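Local coordinates for oligopeptide-binding protein oppA (Lactococcus lactis, PDB 3DRF), which captures oligopeptides in a voluminous binding cavity as the receptor of the OppABCDF ABC transporter, which imports peptides longer than three residues, at residues A[65-70]-A[219-224]; A[340-346]-A[537-541]. All blocks are in the same frame, centred on the assembly; numbering follows the deposited sequence.

Contact 1 of 2, residues A[65-70]-A[219-224]; sequences PGGGQD and LVTGPF
In this venus fly-trap receptor, a glycine-rich turn, residues 65-70, docks against residues 219-224, tying the loop after helix 57-62 to the start of edge strand 224-230 of a mixed five-stranded sheet. The two irregular segments run antiparallel and meet through two backbone hydrogen bonds, with Gly67 CA 3.8 Å from Gly222 CA. Backbone conformation sets the shape: Gly67 has phi/psi 113/3, and Gly68, Gln69 and Asp70 all lie in the left-handed helical region, near 62/44, so the chain curls away after Gly67 and swings Asp70 back toward Thr221.

Phe224 N donates to Pro65 O at 3.1 Å with a 146° angle at the hydrogen, and Gly222 N reaches Gly66 O at 3.1 Å, a weak bond at 127°. CA-H...O contacts accompany them, both 3.3 Å: Gly66 CA to Phe224 O is well directed (159° at H), Gly222 CA to Gly66 O bent (121°).

Sterically, a CB on Gly222 would clash, 2.3 Å from Gly66 C; one on Gly67 would jam against Gly66 O and lie 3.2 Å from Gly222 N, so both positions require glycine. Pro65 CB meets Phe224 CD2 at 4.1 Å, and Trp565 of helix 564-567 packs on both residues.

With Asp70 chi1 m and Thr221 chi1 p, Asp70 OD1 is a shared acceptor for Thr221 N (2.8 Å) and Thr221 OG1 (2.7 Å).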
loop_
_atom_site.group_PDB
_atom_site.type_symbol
_atom_site.label_atom_id
_atom_site.label_comp_id
_atom_site.label_asym_id
_atom_site.label_seq_id
_atom_site.Cartn_x
_atom_site.Cartn_y
_atom_site.Cartn_z
ATOM N N PRO A 65 1.723 -13.421 -11.470
ATOM C CA PRO A 65 1.447 -14.540 -12.389
ATOM C C PRO A 65 0.390 -15.540 -11.857
ATOM O O PRO A 65 -0.292 -16.176 -12.601
ATOM C CB PRO A 65 2.830 -15.216 -12.564
ATOM C CG PRO A 65 3.823 -14.135 -12.337
ATOM C CD PRO A 65 3.174 -13.292 -11.191
ATOM N N GLY A 66 0.242 -15.602 -10.541
ATOM C CA GLY A 66 -0.769 -16.467 -9.929
ATOM C C GLY A 66 -2.149 -15.830 -9.755
ATOM O O GLY A 66 -3.023 -16.476 -9.223
ATOM N N GLY A 67 -2.337 -14.610 -10.263
ATOM C CA GLY A 67 -3.614 -13.929 -10.164
ATOM C C GLY A 67 -3.566 -12.700 -9.259
ATOM O O GLY A 67 -4.562 -12.085 -9.089
ATOM N N GLY A 68 -2.416 -12.334 -8.726
ATOM C CA GLY A 68 -2.315 -11.124 -7.887
ATOM C C GLY A 68 -3.130 -11.195 -6.590
ATOM O O GLY A 68 -3.847 -10.307 -6.264
ATOM N N GLN A 69 -3.026 -12.333 -5.943
ATOM C CA GLN A 69 -3.843 -12.703 -4.734
ATOM C C GLN A 69 -5.345 -12.761 -5.091
ATOM O O GLN A 69 -6.190 -12.380 -4.362
ATOM C CB GLN A 69 -3.500 -11.775 -3.545
ATOM C CG GLN A 69 -2.032 -11.877 -3.172
ATOM C CD GLN A 69 -1.552 -10.738 -2.271
ATOM O OE1 GLN A 69 -0.885 -10.960 -1.302
ATOM N NE2 GLN A 69 -1.951 -9.545 -2.598
ATOM N N ASP A 70 -5.574 -13.333 -6.261
ATOM C CA ASP A 70 -6.891 -13.754 -6.749
ATOM C C ASP A 70 -7.908 -12.605 -6.914
ATOM O O ASP A 70 -9.034 -12.653 -6.547
ATOM C CB ASP A 70 -7.406 -14.958 -5.924
ATOM C CG ASP A 70 -6.451 -16.141 -6.035
ATOM O OD1 ASP A 70 -5.998 -16.365 -7.166
ATOM O OD2 ASP A 70 -6.188 -16.751 -5.045
ATOM N N LEU A 219 -3.934 -22.611 -3.003
ATOM C CA LEU A 219 -4.668 -22.606 -4.267
ATOM C C LEU A 219 -4.774 -21.177 -4.816
ATOM O O LEU A 219 -4.905 -20.220 -4.073
ATOM C CB LEU A 219 -6.097 -23.186 -4.115
ATOM C CG LEU A 219 -6.182 -24.602 -3.515
ATOM C CD1 LEU A 219 -7.649 -25.114 -3.543
ATOM C CD2 LEU A 219 -5.257 -25.570 -4.314
ATOM N N VAL A 220 -4.744 -21.083 -6.142
ATOM C CA VAL A 220 -4.862 -19.790 -6.835
ATOM C C VAL A 220 -5.781 -19.931 -8.033
ATOM O O VAL A 220 -6.231 -20.983 -8.396
ATOM C CB VAL A 220 -3.495 -19.225 -7.270
ATOM C CG1 VAL A 220 -2.538 -19.152 -6.059
ATOM C CG2 VAL A 220 -2.870 -20.118 -8.401
ATOM N N THR A 221 -6.065 -18.786 -8.609
ATOM C CA THR A 221 -7.034 -18.693 -9.723
ATOM C C THR A 221 -6.423 -18.124 -11.049
ATOM O O THR A 221 -7.074 -18.077 -12.019
ATOM C CB THR A 221 -8.246 -17.768 -9.348
ATOM O OG1 THR A 221 -7.816 -16.402 -9.198
ATOM C CG2 THR A 221 -8.964 -18.264 -8.072
ATOM N N GLY A 222 -5.175 -17.710 -11.019
ATOM C CA GLY A 222 -4.572 -16.996 -12.131
ATOM C C GLY A 222 -4.028 -17.905 -13.253
ATOM O O GLY A 222 -4.163 -19.086 -13.227
ATOM N N PRO A 223 -3.371 -17.285 -14.236
ATOM C CA PRO A 223 -2.902 -18.065 -15.422
ATOM C C PRO A 223 -1.778 -19.043 -15.068
ATOM O O PRO A 223 -1.634 -20.033 -15.770
ATOM C CB PRO A 223 -2.448 -16.976 -16.436
ATOM C CG PRO A 223 -2.307 -15.693 -15.601
ATOM C CD PRO A 223 -3.270 -15.821 -14.418
ATOM N N PHE A 224 -1.043 -18.801 -14.009
ATOM C CA PHE A 224 -0.013 -19.704 -13.501
ATOM C C PHE A 224 -0.356 -20.094 -12.056
ATOM O O PHE A 224 -1.060 -19.415 -11.372
ATOM C CB PHE A 224 1.394 -19.040 -13.504
ATOM C CG PHE A 224 1.933 -18.736 -14.907
ATOM C CD1 PHE A 224 2.812 -19.604 -15.520
ATOM C CD2 PHE A 224 1.515 -17.621 -15.600
ATOM C CE1 PHE A 224 3.263 -19.371 -16.806
ATOM C CE2 PHE A 224 1.959 -17.347 -16.905
ATOM C CZ PHE A 224 2.854 -18.232 -17.505
#

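Contact 2 of 2, residues A[340-346]-A[537-541]; sequences RNVAEVD and IPTNF
A classic beta bulge in strand 536-549, where Thr539 and Asn540 both face Ser303 of the adjacent strand 292-307, receives the first turn of helix 342-349. Thr539, at phi/psi -109/-77, breaks the extended conformation of Ile537, Pro538, Asn540 and Phe541. In segment 340-346, Arg340 is extended and Val342 to Asp346 are helical, with Val345 N bonding to Asn341 O (3.1 Å) and Asp346 N to Val342 O (2.9 Å). Asn341 occupies the N-cap position, but its side chain makes no capping bond; its ND2 donates instead to Glu344 OE1 at 3.0 Å. The nearest CA pair across the contact is Val342 and Thr539, 7.0 Å apart, so no backbone-to-backbone hydrogen bond joins the segments; side chains and waters bridge them, with carbonyl Pro538 O as one acceptor.

Arg340, with chi1 to chi3 at m, t, m, sends NH1 to Thr539 OG1 at 2.9 Å and 165°, Thr539 meeting the guanidinium at its edge. Water 1 accepts from Arg340 NH2 (3.2 Å) and sits 2.7 Å from Thr539 OG1. Water 2 donates to Pro538 O (2.7 Å) and accepts only weakly from Arg340 NH1 (3.4 Å). One helical turn beyond Val342, Asp346 (chi1 m) takes a short bond from Asn540 ND2 to its OD2, 2.5 Å, N-H...O angle 131°. Between these polar ends, Val342 CG1 lies 3.8 Å from Thr539 O, 3.7 Å from Asn540 ND2 and 4.2 Å from Thr539 CG2.

Arg340 also makes a cation-pi contact with Tyr429 of helix 422-435, while strand 536-549 runs between strands 292-307 and 354-356, with Pro356 against Asp346.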
loop_
_atom_site.group_PDB
_atom_site.type_symbol
_atom_site.label_atom_id
_atom_site.label_comp_id
_atom_site.label_asym_id
_atom_site.label_seq_id
_atom_site.Cartn_x
_atom_site.Cartn_y
_atom_site.Cartn_z
ATOM N N ARG A 340 13.448 19.771 6.448
ATOM C CA ARG A 340 14.018 18.796 5.491
ATOM C C ARG A 340 14.334 19.471 4.141
ATOM O O ARG A 340 13.739 20.423 3.756
ATOM C CB ARG A 340 13.060 17.582 5.219
ATOM C CG ARG A 340 12.889 16.641 6.449
ATOM C CD ARG A 340 12.301 15.277 6.011
ATOM N NE ARG A 340 10.992 15.449 5.369
ATOM C CZ ARG A 340 10.347 14.444 4.797
ATOM N NH1 ARG A 340 9.207 14.672 4.234
ATOM N NH2 ARG A 340 10.878 13.236 4.809
ATOM N N ASN A 341 15.343 18.885 3.481
ATOM C CA ASN A 341 15.753 19.279 2.157
ATOM C C ASN A 341 15.468 18.190 1.109
ATOM O O ASN A 341 16.348 17.688 0.479
ATOM C CB ASN A 341 17.267 19.638 2.161
ATOM C CG ASN A 341 18.144 18.521 2.672
ATOM O OD1 ASN A 341 17.747 17.667 3.353
ATOM N ND2 ASN A 341 19.407 18.581 2.289
ATOM N N VAL A 342 14.183 17.899 0.930
ATOM C CA VAL A 342 13.788 16.775 0.089
ATOM C C VAL A 342 14.187 17.028 -1.385
ATOM O O VAL A 342 14.611 16.143 -2.041
ATOM C CB VAL A 342 12.257 16.515 0.215
ATOM C CG1 VAL A 342 11.834 15.455 -0.719
ATOM C CG2 VAL A 342 11.926 16.145 1.657
ATOM N N ALA A 343 14.036 18.254 -1.871
ATOM C CA ALA A 343 14.420 18.587 -3.249
ATOM C C ALA A 343 15.939 18.370 -3.461
ATOM O O ALA A 343 16.322 17.779 -4.433
ATOM C CB ALA A 343 13.995 20.049 -3.573
ATOM N N GLU A 344 16.767 18.830 -2.530
ATOM C CA GLU A 344 18.203 18.587 -2.644
ATOM C C GLU A 344 18.529 17.081 -2.695
ATOM O O GLU A 344 19.318 16.658 -3.468
ATOM C CB GLU A 344 18.959 19.236 -1.477
ATOM C CG GLU A 344 19.072 20.738 -1.519
ATOM C CD GLU A 344 20.035 21.279 -0.497
ATOM O OE1 GLU A 344 20.484 20.612 0.409
ATOM O OE2 GLU A 344 20.327 22.453 -0.715
ATOM N N VAL A 345 17.885 16.276 -1.853
ATOM C CA VAL A 345 18.080 14.817 -1.836
ATOM C C VAL A 345 17.646 14.225 -3.170
ATOM O O VAL A 345 18.355 13.479 -3.751
ATOM C CB VAL A 345 17.274 14.205 -0.642
ATOM C CG1 VAL A 345 17.158 12.709 -0.793
ATOM C CG2 VAL A 345 17.943 14.624 0.696
ATOM N N ASP A 346 16.467 14.611 -3.654
ATOM C CA ASP A 346 15.952 14.071 -4.929
ATOM C C ASP A 346 16.853 14.448 -6.132
ATOM O O ASP A 346 17.114 13.663 -6.950
ATOM C CB ASP A 346 14.521 14.551 -5.201
ATOM C CG ASP A 346 13.471 13.876 -4.325
ATOM O OD1 ASP A 346 13.737 12.932 -3.669
ATOM O OD2 ASP A 346 12.385 14.424 -4.364
ATOM N N ILE A 537 3.746 14.307 6.884
ATOM C CA ILE A 537 4.327 15.254 5.928
ATOM C C ILE A 537 4.596 14.480 4.600
ATOM O O ILE A 537 5.299 13.541 4.559
ATOM C CB ILE A 537 5.690 15.816 6.447
ATOM C CG1 ILE A 537 5.599 16.434 7.882
ATOM C CG2 ILE A 537 6.279 16.836 5.442
ATOM C CD1 ILE A 537 4.675 17.680 7.985
ATOM N N PRO A 538 4.005 14.973 3.502
ATOM C CA PRO A 538 4.228 14.290 2.207
ATOM C C PRO A 538 5.714 14.400 1.845
ATOM O O PRO A 538 6.301 15.418 2.040
ATOM C CB PRO A 538 3.392 15.097 1.209
ATOM C CG PRO A 538 2.367 15.837 2.074
ATOM C CD PRO A 538 3.094 16.136 3.355
ATOM N N THR A 539 6.280 13.376 1.280
ATOM C CA THR A 539 7.722 13.378 0.892
ATOM C C THR A 539 7.884 13.437 -0.647
ATOM O O THR A 539 8.181 14.435 -1.183
ATOM C CB THR A 539 8.465 12.191 1.572
ATOM O OG1 THR A 539 8.216 12.291 2.975
ATOM C CG2 THR A 539 9.980 12.311 1.309
ATOM N N ASN A 540 7.676 12.303 -1.295
ATOM C CA ASN A 540 7.839 12.175 -2.773
ATOM C C ASN A 540 6.677 11.529 -3.557
ATOM O O ASN A 540 5.966 10.670 -3.087
ATOM C CB ASN A 540 9.079 11.347 -3.103
ATOM C CG ASN A 540 10.378 12.094 -2.877
ATOM O OD1 ASN A 540 11.294 11.555 -2.346
ATOM N ND2 ASN A 540 10.422 13.249 -3.284
ATOM N N PHE A 541 6.547 12.014 -4.786
ATOM C CA PHE A 541 5.896 11.322 -5.888
ATOM C C PHE A 541 7.020 10.705 -6.730
ATOM O O PHE A 541 8.144 11.118 -6.650
ATOM C CB PHE A 541 5.093 12.299 -6.752
ATOM C CG PHE A 541 4.019 13.109 -6.002
ATOM C CD1 PHE A 541 3.171 12.548 -5.030
ATOM C CD2 PHE A 541 3.830 14.400 -6.332
ATOM C CE1 PHE A 541 2.182 13.346 -4.422
ATOM C CE2 PHE A 541 2.852 15.142 -5.733
ATOM C CZ PHE A 541 2.051 14.609 -4.780
HETATM O O HOH W 1 9.606 10.382 4.214
HETATM O O HOH W 2 8.316 17.237 2.245
#

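Contacts 1 and 2 lie on opposite sides of the chain's centre, with centres 37 Å apart and nearest atoms about 22 Å apart, and they do not touch. They share no strand: contact 1 borders the five-stranded sheet that includes strands 34-40 and 224-230, whereas contact 2 sets helix 342-349 against the larger mixed sheet built around strands 292-307 and 536-549. Along the chain they follow in series, the 65-70 to 219-224 closure being complete before 340-346 begins. This separation is consistent with the two-lobed venus fly-trap design, each contact joining sequence-distant parts (149 and 191 residues apart), probably within a single lobe, here in the closed, peptide-bound state.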